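Local atomic coordinates of restriction endonuclease (Mycobacterium sp., PDB entry 4F0Q), a protein that cleaves DNA in a manner that depends on cytosine methylation, working as a tetrameric restriction endonuclease. Residues 74-83 / 226-237; 312-323 / 334-342. One frame throughout, in Å; residues are numbered along the deposited sequence.

Interaction 1: 74-83 / 226-237; sequences VVGPDRSRRA and DRRNAALAAGET
The flat guanidinium of Arg-81 is ringed at its edge by main-chain oxygens of 226-237, among them those of Arg-227, Asn-229 and Leu-232. Val-74 CG1 lies off one face, while Thr-237 CG2 and Ala-234 CA lie over the opposite one. Arg-81 NE gives a bent bond to Arg-227 O (2.9 Å, 133° at the hydrogen), and Arg-81 NH1 reaches Leu-232 O in the plane of that carbonyl, also at 2.9 Å. Arg-81 NH2 adds several weak bonds, the shortest to Asn-229 O at 2.6 Å. One buried cation thus gathers carbonyls from Asp-226 to Leu-232, the last four residues of which form a type I beta turn. The chain runs straight from CG to NE, which carries the charge across to these carbonyls.

A second arginine answers in the other direction. Over one face of the Arg-227 guanidinium sits Arg-81 CD, and two carbonyls meet its edge in plane. Arg-227 NE points at a lone pair of Ala-83 O (2.6 Å), and Arg-227 NH2 bonds Arg-82 O at 2.7 Å. The bend at chi3 (58°) turns this edge toward those two carbonyls, just past strand 80-81, and Leu-152 O also accepts from Arg-227 NH2.

Elsewhere the fit is closer to the surface. Ala-234 N donates to the syn side of Asp-78 OD2 (3.1 Å), although 32° out of the carboxylate plane, with Ala-233 CB against Asp-78 CG. Pro-77 CD rests on Ala-230 O, and Val-74 CG1 packs on Ala-230 CB at 3.9 Å.

The two-stranded hairpin 74-75/80-81 is thereby fastened to the chain leaving helix 222-227, both within the N-terminal family region. Beyond it, Arg-227 NH1 reaches Leu-151 O, just past helix 147-150, and Glu-148 of that helix pairs with Arg-79.

Interaction 2: 312-323 / 334-342; sequences FRESGARYKEGW and DFIGRIDMG. With MG (magnesium ion), chain E.
Lys-320 and Arg-338 face each other as a hydrogen-bonded pair in the antiparallel beta hairpin 319-324/335-342, which forms one side of the five-stranded sheet of the PD-(D/E)XK nuclease fold. Lys-320 N donates to Arg-338 O at 2.6 Å, and Arg-338 N donates back to Lys-320 O. The lysine chain bends at chi2 (-58°) and again at chi4, bringing Lys-320 NZ to Asp-340 OD2, nearly in line with its C-O bond, in a 2.7 Å salt bridge. Arg-338 NH2, a like charge, lies 3.7 Å from Lys-320 NZ; the Asp-340 carboxylate joins both in one salt-bridge network, although Arg-338 NE and Asp-340 OD1 pair by charge alone, with no N-H directed at the oxygen.

Further along, Trp-323 and Ile-336 exchange two main-chain bonds, and because Gly-322 faces Ile-336 as well, the ladder holds a classic beta bulge there. Ile-336 CB stands over one face of the five-membered Trp-323 ring, 4.2 Å from its centroid, the two side chains pointing the same way. Ile-339 CD1 sits over a face of Phe-312, 3.8 Å from the ring centroid, while Ile-339 CG1 touches Tyr-319 CD2 and its CG2 approaches Ala-317 CB. Ile-382 and Val-352 extend this apolar cluster into the sheet.

One step outward, Phe-335 packs on Ala-304 and Ala-308 of helix 297-314, while Glu-321 is salt-bridged to Arg-247 of a second subunit. Just before strand 335-342, Arg-326 pairs with Asp-334 OD1; Gln-355, Ala-356 O and three waters hold a magnesium ion, and Asp-334 OD2 completes its six ligands at 2.1 Å.

How the interactions relate
Interactions 1 and 2 lie in different family regions of one chain. Their centres lie 46 Å apart on opposite sides of the chain's centre, and their nearest atoms are about 27 Å apart, so neither touches the other. Along the sequence they follow in series. Interaction 1 belongs to the N-terminal region, of the PUA clan, which probably recognises the modified base; interaction 2 belongs to the nuclease region and leads directly into the magnesium site through Asp-334. Within the assembly their surroundings differ too: 74-83 and 226-237 touch no other subunit, whereas 312-323 and 334-342 lie against a second copy.

Interaction 1: 74-83 / 226-237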
loop_
_atom_site.group_PDB
_atom_site.type_symbol
_atom_site.label_atom_id
_atom_site.label_comp_id
_atom_site.label_asym_id
_atom_site.label_seq_id
_atom_site.Cartn_x
_atom_site.Cartn_y
_atom_site.Cartn_z
ATOM N N VAL A 74 -18.516 -28.092 31.987
ATOM C CA VAL A 74 -18.609 -27.811 33.416
ATOM C C VAL A 74 -19.839 -26.972 33.749
ATOM O O VAL A 74 -20.052 -25.907 33.169
ATOM C CB VAL A 74 -17.356 -27.072 33.927
ATOM C CG1 VAL A 74 -17.522 -26.686 35.389
ATOM C CG2 VAL A 74 -16.117 -27.931 33.735
ATOM N N VAL A 75 -20.647 -27.459 34.686
ATOM C CA VAL A 75 -21.805 -26.712 35.156
ATOM C C VAL A 75 -21.404 -25.810 36.319
ATOM O O VAL A 75 -21.184 -26.280 37.435
ATOM C CB VAL A 75 -22.947 -27.646 35.598
ATOM C CG1 VAL A 75 -24.152 -26.837 36.053
ATOM C CG2 VAL A 75 -23.331 -28.586 34.466
ATOM N N GLY A 76 -21.299 -24.513 36.048
ATOM C CA GLY A 76 -20.923 -23.554 37.068
ATOM C C GLY A 76 -22.122 -23.030 37.829
ATOM O O GLY A 76 -23.262 -23.362 37.498
ATOM N N PRO A 77 -21.873 -22.209 38.860
ATOM C CA PRO A 77 -22.939 -21.600 39.661
ATOM C C PRO A 77 -23.792 -20.676 38.804
ATOM O O PRO A 77 -25.020 -20.708 38.885
ATOM C CB PRO A 77 -22.170 -20.775 40.701
ATOM C CG PRO A 77 -20.795 -21.357 40.724
ATOM C CD PRO A 77 -20.535 -21.811 39.327
ATOM N N ASP A 78 -23.131 -19.862 37.989
ATOM C CA ASP A 78 -23.815 -18.917 37.117
ATOM C C ASP A 78 -24.446 -19.618 35.919
ATOM O O ASP A 78 -25.631 -19.438 35.638
ATOM C CB ASP A 78 -22.848 -17.823 36.652
ATOM C CG ASP A 78 -21.557 -18.384 36.082
ATOM O OD1 ASP A 78 -21.215 -19.542 36.405
ATOM O OD2 ASP A 78 -20.884 -17.666 35.313
ATOM N N ARG A 79 -23.645 -20.418 35.222
ATOM C CA ARG A 79 -24.106 -21.142 34.046
ATOM C C ARG A 79 -23.100 -22.212 33.641
ATOM O O ARG A 79 -21.989 -22.265 34.168
ATOM C CB ARG A 79 -24.343 -20.180 32.880
ATOM C CG ARG A 79 -23.153 -19.297 32.539
ATOM C CD ARG A 79 -23.537 -17.828 32.608
ATOM N NE ARG A 79 -22.706 -16.994 31.744
ATOM C CZ ARG A 79 -21.706 -16.230 32.171
ATOM N NH1 ARG A 79 -21.405 -16.186 33.461
ATOM N NH2 ARG A 79 -21.008 -15.506 31.306
ATOM N N SER A 80 -23.500 -23.061 32.701
ATOM C CA SER A 80 -22.624 -24.107 32.193
ATOM C C SER A 80 -21.620 -23.512 31.211
ATOM O O SER A 80 -21.907 -22.512 30.552
ATOM C CB SER A 80 -23.448 -25.203 31.516
ATOM O OG SER A 80 -22.630 -26.297 31.140
ATOM N N ARG A 81 -20.444 -24.123 31.114
ATOM C CA ARG A 81 -19.387 -23.588 30.260
ATOM C C ARG A 81 -18.390 -24.652 29.803
ATOM O O ARG A 81 -18.112 -25.613 30.520
ATOM C CB ARG A 81 -18.636 -22.467 30.984
ATOM C CG ARG A 81 -17.801 -22.949 32.162
ATOM C CD ARG A 81 -16.969 -21.830 32.760
ATOM N NE ARG A 81 -16.123 -22.308 33.849
ATOM C CZ ARG A 81 -16.514 -22.394 35.116
ATOM N NH1 ARG A 81 -17.744 -22.032 35.458
ATOM N NH2 ARG A 81 -15.677 -22.841 36.042
ATOM N N ARG A 82 -17.854 -24.464 28.602
ATOM C CA ARG A 82 -16.782 -25.312 28.099
ATOM C C ARG A 82 -15.445 -24.750 28.573
ATOM O O ARG A 82 -15.102 -23.606 28.271
ATOM C CB ARG A 82 -16.820 -25.372 26.571
ATOM C CG ARG A 82 -15.972 -26.478 25.967
ATOM C CD ARG A 82 -16.656 -27.832 26.086
ATOM N NE ARG A 82 -17.944 -27.852 25.397
ATOM C CZ ARG A 82 -18.682 -28.943 25.224
ATOM N NH1 ARG A 82 -18.260 -30.111 25.686
ATOM N NH2 ARG A 82 -19.842 -28.867 24.584
ATOM N N ALA A 83 -14.698 -25.556 29.322
ATOM C CA ALA A 83 -13.445 -25.114 29.928
ATOM C C ALA A 83 -12.408 -24.675 28.897
ATOM O O ALA A 83 -11.875 -23.568 28.976
ATOM C CB ALA A 83 -12.876 -26.210 30.816
ATOM N N ASP A 226 -9.250 -23.152 37.149
ATOM C CA ASP A 226 -10.384 -22.308 37.503
ATOM C C ASP A 226 -11.537 -22.498 36.526
ATOM O O ASP A 226 -12.692 -22.593 36.938
ATOM C CB ASP A 226 -9.971 -20.837 37.552
ATOM C CG ASP A 226 -8.934 -20.560 38.619
ATOM O OD1 ASP A 226 -8.846 -21.352 39.580
ATOM O OD2 ASP A 226 -8.209 -19.551 38.498
ATOM N N ARG A 227 -11.225 -22.554 35.233
ATOM C CA ARG A 227 -12.259 -22.783 34.227
ATOM C C ARG A 227 -12.895 -24.170 34.353
ATOM O O ARG A 227 -14.068 -24.354 34.028
ATOM C CB ARG A 227 -11.716 -22.562 32.813
ATOM C CG ARG A 227 -11.499 -21.100 32.458
ATOM C CD ARG A 227 -11.350 -20.907 30.955
ATOM N NE ARG A 227 -12.515 -21.399 30.222
ATOM C CZ ARG A 227 -13.608 -20.681 29.984
ATOM N NH1 ARG A 227 -13.693 -19.433 30.420
ATOM N NH2 ARG A 227 -14.619 -21.212 29.310
ATOM N N ARG A 228 -12.117 -25.140 34.825
ATOM C CA ARG A 228 -12.631 -26.488 35.050
ATOM C C ARG A 228 -13.271 -26.607 36.429
ATOM O O ARG A 228 -13.888 -27.622 36.751
ATOM C CB ARG A 228 -11.517 -27.529 34.910
ATOM C CG ARG A 228 -10.966 -27.688 33.504
ATOM C CD ARG A 228 -9.897 -28.767 33.460
ATOM N NE ARG A 228 -10.455 -30.100 33.666
ATOM C CZ ARG A 228 -9.731 -31.179 33.946
ATOM N NH1 ARG A 228 -8.415 -31.081 34.064
ATOM N NH2 ARG A 228 -10.322 -32.353 34.115
ATOM N N ASN A 229 -13.117 -25.566 37.240
ATOM C CA ASN A 229 -13.656 -25.563 38.594
ATOM C C ASN A 229 -15.150 -25.255 38.602
ATOM O O ASN A 229 -15.570 -24.159 38.231
ATOM C CB ASN A 229 -12.902 -24.555 39.463
ATOM C CG ASN A 229 -13.002 -24.867 40.941
ATOM O OD1 ASN A 229 -13.981 -25.454 41.400
ATOM N ND2 ASN A 229 -11.983 -24.475 41.697
ATOM N N ALA A 230 -15.948 -26.228 39.031
ATOM C CA ALA A 230 -17.400 -26.083 39.044
ATOM C C ALA A 230 -17.870 -25.140 40.147
ATOM O O ALA A 230 -18.992 -24.634 40.108
ATOM C CB ALA A 230 -18.067 -27.443 39.186
ATOM N N ALA A 231 -17.005 -24.904 41.127
ATOM C CA ALA A 231 -17.336 -24.031 42.248
ATOM C C ALA A 231 -17.199 -22.561 41.867
ATOM O O ALA A 231 -17.726 -21.681 42.550
ATOM C CB ALA A 231 -16.456 -24.353 43.444
ATOM N N LEU A 232 -16.492 -22.303 40.771
ATOM C CA LEU A 232 -16.231 -20.939 40.329
ATOM C C LEU A 232 -17.105 -20.548 39.144
ATOM O O LEU A 232 -17.266 -21.319 38.198
ATOM C CB LEU A 232 -14.757 -20.777 39.949
ATOM C CG LEU A 232 -13.722 -21.126 41.019
ATOM C CD1 LEU A 232 -12.317 -20.954 40.470
ATOM C CD2 LEU A 232 -13.926 -20.274 42.260
ATOM N N ALA A 233 -17.665 -19.344 39.202
ATOM C CA ALA A 233 -18.403 -18.793 38.073
ATOM C C ALA A 233 -17.418 -18.458 36.961
ATOM O O ALA A 233 -16.217 -18.354 37.205
ATOM C CB ALA A 233 -19.173 -17.553 38.497
ATOM N N ALA A 234 -17.925 -18.289 35.745
ATOM C CA ALA A 234 -17.075 -18.006 34.590
ATOM C C ALA A 234 -16.286 -16.711 34.765
ATOM O O ALA A 234 -15.158 -16.593 34.287
ATOM C CB ALA A 234 -17.906 -17.955 33.320
ATOM N N GLY A 235 -16.885 -15.746 35.454
ATOM C CA GLY A 235 -16.236 -14.471 35.704
ATOM C C GLY A 235 -15.222 -14.537 36.830
ATOM O O GLY A 235 -14.498 -13.575 37.082
ATOM N N GLU A 236 -15.171 -15.679 37.509
ATOM C CA GLU A 236 -14.229 -15.881 38.603
ATOM C C GLU A 236 -13.048 -16.735 38.154
ATOM O O GLU A 236 -12.265 -17.210 38.978
ATOM C CB GLU A 236 -14.926 -16.551 39.787
ATOM C CG GLU A 236 -16.121 -15.784 40.330
ATOM C CD GLU A 236 -16.836 -16.533 41.438
ATOM O OE1 GLU A 236 -17.790 -15.974 42.018
ATOM O OE2 GLU A 236 -16.446 -17.683 41.728
ATOM N N THR A 237 -12.923 -16.927 36.843
ATOM C CA THR A 237 -11.899 -17.805 36.289
ATOM C C THR A 237 -10.796 -17.039 35.567
ATOM O O THR A 237 -10.023 -17.625 34.810
ATOM C CB THR A 237 -12.508 -18.820 35.303
ATOM O OG1 THR A 237 -13.097 -18.121 34.198
ATOM C CG2 THR A 237 -13.572 -19.657 35.989
HETATM O O HOH W 1 -19.709 -15.151 34.858
#

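Interaction 2: 312-323 / 334-342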
loop_
_atom_site.group_PDB
_atom_site.type_symbol
_atom_site.label_atom_id
_atom_site.label_comp_id
_atom_site.label_asym_id
_atom_site.label_seq_id
_atom_site.Cartn_x
_atom_site.Cartn_y
_atom_site.Cartn_z
ATOM N N PHE A 312 -2.155 -12.920 -2.598
ATOM C CA PHE A 312 -2.826 -11.747 -2.052
ATOM C C PHE A 312 -4.212 -12.060 -1.494
ATOM O O PHE A 312 -4.565 -11.579 -0.419
ATOM C CB PHE A 312 -2.895 -10.615 -3.079
ATOM C CG PHE A 312 -1.607 -9.854 -3.224
ATOM C CD1 PHE A 312 -1.085 -9.142 -2.155
ATOM C CD2 PHE A 312 -0.922 -9.844 -4.428
ATOM C CE1 PHE A 312 0.097 -8.439 -2.281
ATOM C CE2 PHE A 312 0.261 -9.143 -4.562
ATOM C CZ PHE A 312 0.771 -8.439 -3.486
ATOM N N ARG A 313 -4.989 -12.868 -2.209
ATOM C CA ARG A 313 -6.316 -13.228 -1.717
ATOM C C ARG A 313 -6.243 -14.100 -0.472
ATOM O O ARG A 313 -7.191 -14.166 0.307
ATOM C CB ARG A 313 -7.141 -13.930 -2.798
ATOM C CG ARG A 313 -7.123 -15.453 -2.751
ATOM C CD ARG A 313 -8.331 -16.035 -3.434
ATOM N NE ARG A 313 -8.216 -17.477 -3.637
ATOM C CZ ARG A 313 -8.699 -18.401 -2.813
ATOM N NH1 ARG A 313 -9.323 -18.039 -1.705
ATOM N NH2 ARG A 313 -8.560 -19.690 -3.097
ATOM N N GLU A 314 -5.112 -14.774 -0.294
ATOM C CA GLU A 314 -4.922 -15.659 0.850
ATOM C C GLU A 314 -4.879 -14.857 2.146
ATOM O O GLU A 314 -5.218 -15.364 3.217
ATOM C CB GLU A 314 -3.640 -16.487 0.687
ATOM C CG GLU A 314 -3.389 -17.502 1.801
ATOM C CD GLU A 314 -4.343 -18.684 1.759
ATOM O OE1 GLU A 314 -5.032 -18.860 0.732
ATOM O OE2 GLU A 314 -4.408 -19.435 2.755
ATOM N N SER A 315 -4.464 -13.598 2.037
ATOM C CA SER A 315 -4.386 -12.708 3.187
ATOM C C SER A 315 -5.670 -11.904 3.351
ATOM O O SER A 315 -5.721 -10.957 4.136
ATOM C CB SER A 315 -3.202 -11.754 3.035
ATOM O OG SER A 315 -1.989 -12.466 2.867
ATOM N N GLY A 316 -6.702 -12.282 2.604
ATOM C CA GLY A 316 -7.971 -11.581 2.646
ATOM C C GLY A 316 -8.006 -10.348 1.764
ATOM O O GLY A 316 -9.060 -9.730 1.594
ATOM N N ALA A 317 -6.856 -9.984 1.203
ATOM C CA ALA A 317 -6.772 -8.822 0.326
ATOM C C ALA A 317 -7.564 -9.038 -0.958
ATOM O O ALA A 317 -7.388 -10.044 -1.645
ATOM C CB ALA A 317 -5.315 -8.509 -0.004
ATOM N N ARG A 318 -8.435 -8.088 -1.280
ATOM C CA ARG A 318 -9.251 -8.179 -2.485
ATOM C C ARG A 318 -8.473 -7.746 -3.719
ATOM O O ARG A 318 -8.336 -6.561 -3.999
ATOM C CB ARG A 318 -10.546 -7.377 -2.330
ATOM C CG ARG A 318 -11.402 -7.853 -1.160
ATOM C CD ARG A 318 -12.790 -7.234 -1.181
ATOM N NE ARG A 318 -13.424 -7.324 -2.494
ATOM C CZ ARG A 318 -14.129 -8.364 -2.925
ATOM N NH1 ARG A 318 -14.297 -9.427 -2.148
ATOM N NH2 ARG A 318 -14.663 -8.339 -4.141
ATOM N N TYR A 319 -7.967 -8.729 -4.454
ATOM C CA TYR A 319 -7.106 -8.474 -5.594
ATOM C C TYR A 319 -7.908 -8.427 -6.892
ATOM O O TYR A 319 -8.839 -9.210 -7.090
ATOM C CB TYR A 319 -6.022 -9.551 -5.664
ATOM C CG TYR A 319 -4.904 -9.269 -6.640
ATOM C CD1 TYR A 319 -4.991 -9.682 -7.962
ATOM C CD2 TYR A 319 -3.751 -8.610 -6.233
ATOM C CE1 TYR A 319 -3.969 -9.437 -8.855
ATOM C CE2 TYR A 319 -2.723 -8.358 -7.118
ATOM C CZ TYR A 319 -2.837 -8.774 -8.427
ATOM O OH TYR A 319 -1.814 -8.527 -9.312
ATOM N N LYS A 320 -7.548 -7.497 -7.770
ATOM C CA LYS A 320 -8.191 -7.390 -9.073
ATOM C C LYS A 320 -7.191 -7.688 -10.183
ATOM O O LYS A 320 -6.118 -7.088 -10.243
ATOM C CB LYS A 320 -8.802 -5.999 -9.266
ATOM C CG LYS A 320 -9.814 -5.612 -8.197
ATOM C CD LYS A 320 -10.957 -6.613 -8.126
ATOM C CE LYS A 320 -11.887 -6.298 -6.962
ATOM N NZ LYS A 320 -12.477 -4.928 -7.086
ATOM N N GLU A 321 -7.551 -8.625 -11.054
ATOM C CA GLU A 321 -6.690 -9.031 -12.159
ATOM C C GLU A 321 -6.529 -7.913 -13.185
ATOM O O GLU A 321 -7.512 -7.391 -13.708
ATOM C CB GLU A 321 -7.248 -10.288 -12.830
ATOM C CG GLU A 321 -6.562 -10.665 -14.131
ATOM C CD GLU A 321 -7.156 -11.909 -14.763
ATOM O OE1 GLU A 321 -7.100 -12.032 -16.004
ATOM O OE2 GLU A 321 -7.674 -12.766 -14.017
ATOM N N GLY A 322 -5.281 -7.550 -13.467
ATOM C CA GLY A 322 -4.996 -6.496 -14.423
ATOM C C GLY A 322 -4.597 -7.037 -15.781
ATOM O O GLY A 322 -5.456 -7.456 -16.559
ATOM N N TRP A 323 -3.297 -7.034 -16.069
ATOM C CA TRP A 323 -2.811 -7.518 -17.362
ATOM C C TRP A 323 -1.316 -7.829 -17.372
ATOM O O TRP A 323 -0.635 -7.701 -16.358
ATOM C CB TRP A 323 -3.125 -6.505 -18.469
ATOM C CG TRP A 323 -2.444 -5.183 -18.284
ATOM C CD1 TRP A 323 -1.183 -4.848 -18.680
ATOM C CD2 TRP A 323 -2.992 -4.016 -17.658
ATOM N NE1 TRP A 323 -0.909 -3.546 -18.339
ATOM C CE2 TRP A 323 -2.004 -3.014 -17.710
ATOM C CE3 TRP A 323 -4.220 -3.723 -17.059
ATOM C CZ2 TRP A 323 -2.206 -1.739 -17.186
ATOM C CZ3 TRP A 323 -4.419 -2.456 -16.538
ATOM C CH2 TRP A 323 -3.417 -1.480 -16.606
ATOM N N ASP A 334 6.531 -6.974 -15.248
ATOM C CA ASP A 334 6.020 -8.073 -16.060
ATOM C C ASP A 334 4.494 -8.150 -16.073
ATOM O O ASP A 334 3.901 -8.612 -17.047
ATOM C CB ASP A 334 6.617 -9.404 -15.599
ATOM C CG ASP A 334 8.099 -9.513 -15.905
ATOM O OD1 ASP A 334 8.748 -8.462 -16.079
ATOM O OD2 ASP A 334 8.614 -10.648 -15.971
ATOM N N PHE A 335 3.860 -7.704 -14.993
ATOM C CA PHE A 335 2.399 -7.669 -14.942
ATOM C C PHE A 335 1.850 -6.629 -13.968
ATOM O O PHE A 335 2.548 -6.175 -13.063
ATOM C CB PHE A 335 1.816 -9.058 -14.648
ATOM C CG PHE A 335 2.260 -9.649 -13.339
ATOM C CD1 PHE A 335 3.390 -10.448 -13.273
ATOM C CD2 PHE A 335 1.535 -9.428 -12.180
ATOM C CE1 PHE A 335 3.797 -11.001 -12.072
ATOM C CE2 PHE A 335 1.937 -9.978 -10.977
ATOM C CZ PHE A 335 3.070 -10.766 -10.924
ATOM N N ILE A 336 0.591 -6.257 -14.173
ATOM C CA ILE A 336 -0.070 -5.247 -13.359
ATOM C C ILE A 336 -1.355 -5.805 -12.755
ATOM O O ILE A 336 -2.107 -6.515 -13.425
ATOM C CB ILE A 336 -0.403 -3.989 -14.196
ATOM C CG1 ILE A 336 0.875 -3.363 -14.753
ATOM C CG2 ILE A 336 -1.159 -2.964 -13.365
ATOM C CD1 ILE A 336 1.796 -2.815 -13.688
ATOM N N GLY A 337 -1.583 -5.493 -11.482
ATOM C CA GLY A 337 -2.811 -5.850 -10.794
ATOM C C GLY A 337 -3.260 -4.715 -9.892
ATOM O O GLY A 337 -2.705 -3.618 -9.949
ATOM N N ARG A 338 -4.259 -4.970 -9.054
ATOM C CA ARG A 338 -4.776 -3.934 -8.165
ATOM C C ARG A 338 -5.414 -4.516 -6.909
ATOM O O ARG A 338 -6.125 -5.519 -6.971
ATOM C CB ARG A 338 -5.793 -3.058 -8.900
ATOM C CG ARG A 338 -6.243 -1.839 -8.112
ATOM C CD ARG A 338 -7.407 -1.134 -8.790
ATOM N NE ARG A 338 -8.632 -1.928 -8.736
ATOM C CZ ARG A 338 -9.810 -1.516 -9.191
ATOM N NH1 ARG A 338 -9.929 -0.313 -9.737
ATOM N NH2 ARG A 338 -10.871 -2.305 -9.100
ATOM N N ILE A 339 -5.160 -3.880 -5.772
ATOM C CA ILE A 339 -5.787 -4.285 -4.519
ATOM C C ILE A 339 -6.658 -3.158 -3.978
ATOM O O ILE A 339 -6.232 -2.008 -3.929
ATOM C CB ILE A 339 -4.740 -4.667 -3.454
ATOM C CG1 ILE A 339 -3.855 -5.808 -3.956
ATOM C CG2 ILE A 339 -5.416 -5.058 -2.147
ATOM C CD1 ILE A 339 -2.791 -6.219 -2.972
ATOM N N ASP A 340 -7.882 -3.486 -3.582
ATOM C CA ASP A 340 -8.762 -2.498 -2.973
ATOM C C ASP A 340 -8.613 -2.528 -1.457
ATOM O O ASP A 340 -9.213 -3.364 -0.781
ATOM C CB ASP A 340 -10.216 -2.744 -3.376
ATOM C CG ASP A 340 -10.448 -2.550 -4.862
ATOM O OD1 ASP A 340 -9.690 -1.780 -5.487
ATOM O OD2 ASP A 340 -11.389 -3.168 -5.402
ATOM N N MET A 341 -7.803 -1.615 -0.929
ATOM C CA MET A 341 -7.529 -1.572 0.504
ATOM C C MET A 341 -8.609 -0.815 1.268
ATOM O O MET A 341 -8.883 0.352 0.989
ATOM C CB MET A 341 -6.149 -0.968 0.774
ATOM C CG MET A 341 -4.998 -1.838 0.294
ATOM S SD MET A 341 -3.371 -1.171 0.698
ATOM C CE MET A 341 -3.427 -1.186 2.485
ATOM N N GLY A 342 -9.215 -1.492 2.237
ATOM C CA GLY A 342 -10.305 -0.922 3.007
ATOM C C GLY A 342 -11.478 -1.879 3.065
ATOM O O GLY A 342 -11.295 -3.090 3.184
HETATM MG MG MG E . 10.626 -10.976 -15.641
HETATM O O HOH W 2 9.791 -12.281 -17.033
HETATM O O HOH W 3 12.458 -11.905 -15.995
HETATM O O HOH W 4 10.828 -9.181 -16.735
#